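Local coordinates for esterase (Staphylococcus aureus subsp. aureus USA300_TCH1516, PDB 3D7R), which probably hydrolyses carboxylic ester bonds, using an alpha/beta hydrolase fold, at residues G263-T269 and P293-F299. Residues are numbered along the deposited sequence; the frame is centred on the assembly and turned at random.
Sequences GGGREMT and PKMVHDF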
ATOM      1  N   GLY A 263       5.852   4.486   9.219  1.00  9.57           N
ATOM      2  CA  GLY A 263       6.027   3.129   9.693  1.00  9.67           C
ATOM      3  C   GLY A 263       6.204   3.084  11.181  1.00  9.50           C
ATOM      4  O   GLY A 263       6.313   4.128  11.816  1.00  9.55           O
ATOM      5  N   GLY A 264       6.214   1.864  11.728  1.00 10.12           N
ATOM      6  CA  GLY A 264       6.384   1.644  13.175  1.00  9.56           C
ATOM      7  C   GLY A 264       7.642   0.870  13.481  1.00 10.74           C
ATOM      8  O   GLY A 264       8.162   0.152  12.615  1.00 10.23           O
ATOM      9  N   GLY A 265       8.141   1.014  14.709  1.00 10.75           N
ATOM     10  CA  GLY A 265       9.331   0.288  15.155  1.00 11.44           C
ATOM     11  C   GLY A 265       9.035  -1.162  15.529  1.00 12.07           C
ATOM     12  O   GLY A 265       9.964  -1.959  15.697  1.00 11.71           O
ATOM     13  N   ARG A 266       7.752  -1.511  15.642  1.00 12.18           N
ATOM     14  CA  ARG A 266       7.362  -2.892  15.984  1.00 13.35           C
ATOM     15  C   ARG A 266       6.911  -3.739  14.785  1.00 12.90           C
ATOM     16  O   ARG A 266       6.138  -4.698  14.940  1.00 13.92           O
ATOM     17  CB  ARG A 266       6.315  -2.911  17.108  1.00 12.79           C
ATOM     18  CG  ARG A 266       6.903  -2.404  18.414  1.00 17.16           C
ATOM     19  CD  ARG A 266       5.989  -2.527  19.635  1.00 22.77           C
ATOM     20  NE  ARG A 266       6.682  -1.903  20.773  1.00 29.10           N
ATOM     21  CZ  ARG A 266       6.127  -1.577  21.939  1.00 32.19           C
ATOM     22  NH1 ARG A 266       4.838  -1.811  22.174  1.00 34.22           N
ATOM     23  NH2 ARG A 266       6.870  -1.003  22.876  1.00 33.47           N
ATOM     24  N   GLU A 267       7.394  -3.400  13.598  1.00 12.20           N
ATOM     25  CA  GLU A 267       7.102  -4.196  12.412  1.00 10.94           C
ATOM     26  C   GLU A 267       8.395  -4.661  11.752  1.00 11.34           C
ATOM     27  O   GLU A 267       9.367  -3.915  11.727  1.00 10.01           O
ATOM     28  CB  GLU A 267       6.207  -3.432  11.419  1.00 10.97           C
ATOM     29  CG  GLU A 267       6.725  -2.067  10.956  1.00 10.82           C
ATOM     30  CD  GLU A 267       5.852  -1.449   9.864  1.00 12.93           C
ATOM     31  OE1 GLU A 267       5.518  -2.169   8.904  1.00 12.70           O
ATOM     32  OE2 GLU A 267       5.497  -0.254   9.960  1.00 13.39           O
HETATM   33  N   MSE A 268       8.387  -5.888  11.213  1.00 10.74           N
HETATM   34  CA  MSE A 268       9.603  -6.540  10.696  1.00 11.49           C
HETATM   35  C   MSE A 268      10.195  -5.835   9.480  1.00 10.48           C
HETATM   36  O   MSE A 268      11.318  -6.123   9.079  1.00 10.51           O
HETATM   37  CB  MSE A 268       9.290  -7.984  10.293  1.00 11.86           C
HETATM   38  CG  MSE A 268       9.313  -9.003  11.408  1.00 16.05           C
HETATM   39 SE   MSE A 268       8.465 -10.689  10.760  0.75 28.18          SE
HETATM   40  CE  MSE A 268       9.137 -10.707   8.974  1.00 20.77           C
ATOM     41  N   THR A 269       9.416  -4.940   8.887  1.00 10.53           N
ATOM     42  CA  THR A 269       9.827  -4.135   7.722  1.00 10.65           C
ATOM     43  C   THR A 269      10.687  -2.968   8.125  1.00 10.55           C
ATOM     44  O   THR A 269      11.181  -2.242   7.264  1.00 10.17           O
ATOM     45  CB  THR A 269       8.604  -3.533   7.010  1.00 10.98           C
ATOM     46  OG1 THR A 269       7.759  -2.923   7.992  1.00 13.22           O
ATOM     47  CG2 THR A 269       7.801  -4.612   6.292  1.00 11.43           C
ATOM     48  N   PRO A 293       8.099   4.720  16.964  1.00 12.08           N
ATOM     49  CA  PRO A 293       8.810   3.598  17.611  1.00 12.17           C
ATOM     50  C   PRO A 293       7.940   2.467  18.178  1.00 12.18           C
ATOM     51  O   PRO A 293       8.334   1.304  18.093  1.00 12.99           O
ATOM     52  CB  PRO A 293       9.571   4.276  18.752  1.00 11.98           C
ATOM     53  CG  PRO A 293       9.781   5.660  18.272  1.00 13.88           C
ATOM     54  CD  PRO A 293       8.536   6.026  17.491  1.00 11.96           C
ATOM     55  N   LYS A 294       6.769   2.778  18.719  1.00 11.87           N
ATOM     56  CA  LYS A 294       5.983   1.742  19.394  1.00 12.05           C
ATOM     57  C   LYS A 294       4.852   1.196  18.540  1.00 10.97           C
ATOM     58  O   LYS A 294       4.107   0.317  18.970  1.00 10.34           O
ATOM     59  CB  LYS A 294       5.466   2.248  20.739  1.00 12.64           C
ATOM     60  CG  LYS A 294       6.597   2.531  21.766  1.00 16.14           C
ATOM     61  CD  LYS A 294       6.209   3.584  22.805  1.00 21.63           C
ATOM     62  CE  LYS A 294       4.882   3.302  23.488  1.00 24.95           C
ATOM     63  NZ  LYS A 294       3.705   3.804  22.701  1.00 29.28           N
HETATM   64  N   MSE A 295       4.740   1.684  17.308  1.00 11.36           N
HETATM   65  CA  MSE A 295       3.615   1.289  16.451  1.00 11.25           C
HETATM   66  C   MSE A 295       3.826  -0.020  15.708  1.00 11.95           C
HETATM   67  O   MSE A 295       4.969  -0.408  15.385  1.00 11.62           O
HETATM   68  CB  MSE A 295       3.271   2.403  15.458  1.00 11.30           C
HETATM   69  CG  MSE A 295       2.615   3.610  16.108  1.00 12.68           C
HETATM   70 SE   MSE A 295       0.931   3.140  16.989  0.75 18.27          SE
HETATM   71  CE  MSE A 295       1.560   2.942  18.799  1.00 14.55           C
ATOM     72  N   VAL A 296       2.698  -0.660  15.391  1.00 11.22           N
ATOM     73  CA  VAL A 296       2.659  -1.939  14.705  1.00 11.21           C
ATOM     74  C   VAL A 296       2.555  -1.768  13.184  1.00 11.20           C
ATOM     75  O   VAL A 296       2.359  -0.650  12.685  1.00 10.45           O
ATOM     76  CB  VAL A 296       1.486  -2.837  15.235  1.00 11.14           C
ATOM     77  CG1 VAL A 296       1.584  -3.027  16.767  1.00 11.83           C
ATOM     78  CG2 VAL A 296       0.106  -2.282  14.840  1.00 11.28           C
ATOM     79  N   HIS A 297       2.685  -2.880  12.458  1.00 10.62           N
ATOM     80  CA  HIS A 297       2.528  -2.875  11.000  1.00 10.72           C
ATOM     81  C   HIS A 297       1.196  -2.260  10.588  1.00 11.14           C
ATOM     82  O   HIS A 297       0.150  -2.667  11.095  1.00 10.58           O
ATOM     83  CB  HIS A 297       2.608  -4.296  10.436  1.00 10.23           C
ATOM     84  CG  HIS A 297       2.466  -4.347   8.943  1.00 10.21           C
ATOM     85  ND1 HIS A 297       3.389  -3.776   8.091  1.00  9.83           N
ATOM     86  CD2 HIS A 297       1.499  -4.875   8.152  1.00  8.64           C
ATOM     87  CE1 HIS A 297       3.003  -3.960   6.839  1.00 11.19           C
ATOM     88  NE2 HIS A 297       1.858  -4.621   6.849  1.00 10.46           N
ATOM     89  N   ASP A 298       1.243  -1.265   9.698  1.00 12.26           N
ATOM     90  CA  ASP A 298       0.030  -0.741   9.060  1.00 12.59           C
ATOM     91  C   ASP A 298      -0.794   0.016  10.088  1.00 12.32           C
ATOM     92  O   ASP A 298      -2.038   0.113   9.960  1.00 12.47           O
ATOM     93  CB  ASP A 298      -0.797  -1.913   8.504  1.00 13.19           C
ATOM     94  CG  ASP A 298      -1.520  -1.593   7.186  1.00 15.54           C
ATOM     95  OD1 ASP A 298      -1.154  -0.635   6.489  1.00 17.78           O
ATOM     96  OD2 ASP A 298      -2.457  -2.350   6.840  1.00 18.88           O
ATOM     97  N   PHE A 299      -0.118   0.578  11.095  1.00 11.30           N
ATOM     98  CA  PHE A 299      -0.829   1.124  12.265  1.00 10.86           C
ATOM     99  C   PHE A 299      -1.965   2.124  11.964  1.00 10.97           C
ATOM    100  O   PHE A 299      -2.946   2.111  12.685  1.00 12.17           O
ATOM    101  CB  PHE A 299       0.133   1.666  13.335  1.00 10.27           C
ATOM    102  CG  PHE A 299       0.736   3.001  13.004  1.00  8.87           C
ATOM    103  CD1 PHE A 299       0.065   4.188  13.334  1.00  9.22           C
ATOM    104  CD2 PHE A 299       1.984   3.077  12.388  1.00  9.07           C
ATOM    105  CE1 PHE A 299       0.622   5.448  13.030  1.00  9.65           C
ATOM    106  CE2 PHE A 299       2.559   4.320  12.069  1.00  9.82           C
ATOM    107  CZ  PHE A 299       1.879   5.509  12.390  1.00 11.52           C
TER
HETATM  108  O   HOH W   1       3.224  -5.327  13.695  1.00 13.32           O
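His297 and Glu267 are joined by a nearly straight hydrogen bond, ND1 of the imidazole giving its proton to Glu267 OE1 at 2.8 Å (169° at the hydrogen). The oxygen lies in the plane of the ring, yet the ring nitrogen meets the carboxylate from above its plane, the two planes standing 80° apart. Glu267 OE2 accepts from Gly264 N at 2.9 Å through its anti lone pair and also bonds Ser200 OG, which fixes the rotation of the carboxylate. A chi1 of -179° turns the imidazole away from the backbone N of His297 and brings ND1 to Glu267 OE1. The backbone N-H of His297 reaches Arg266 O through a water.

Farther out, Arg266 N donates to Met295 O at 3.0 Å, and the same carbonyl receives a CA-H...O contact from Gly264. The guanidinium of Arg266 lays one face over the aliphatic start of Lys294; Arg266 NH2 lies 3.7 Å from Lys294 CG. Beside the strand end, Phe299 CE2 lies 3.8 Å from Gly263 O, while Met295 CG sits over the ring.

The carboxylate, held through both oxygens, thus fixes ND1 and the tilt of the imidazole. An acid after strand 259-264 and a histidine after strand 287-292 are consistent with the alpha/beta hydrolase triad.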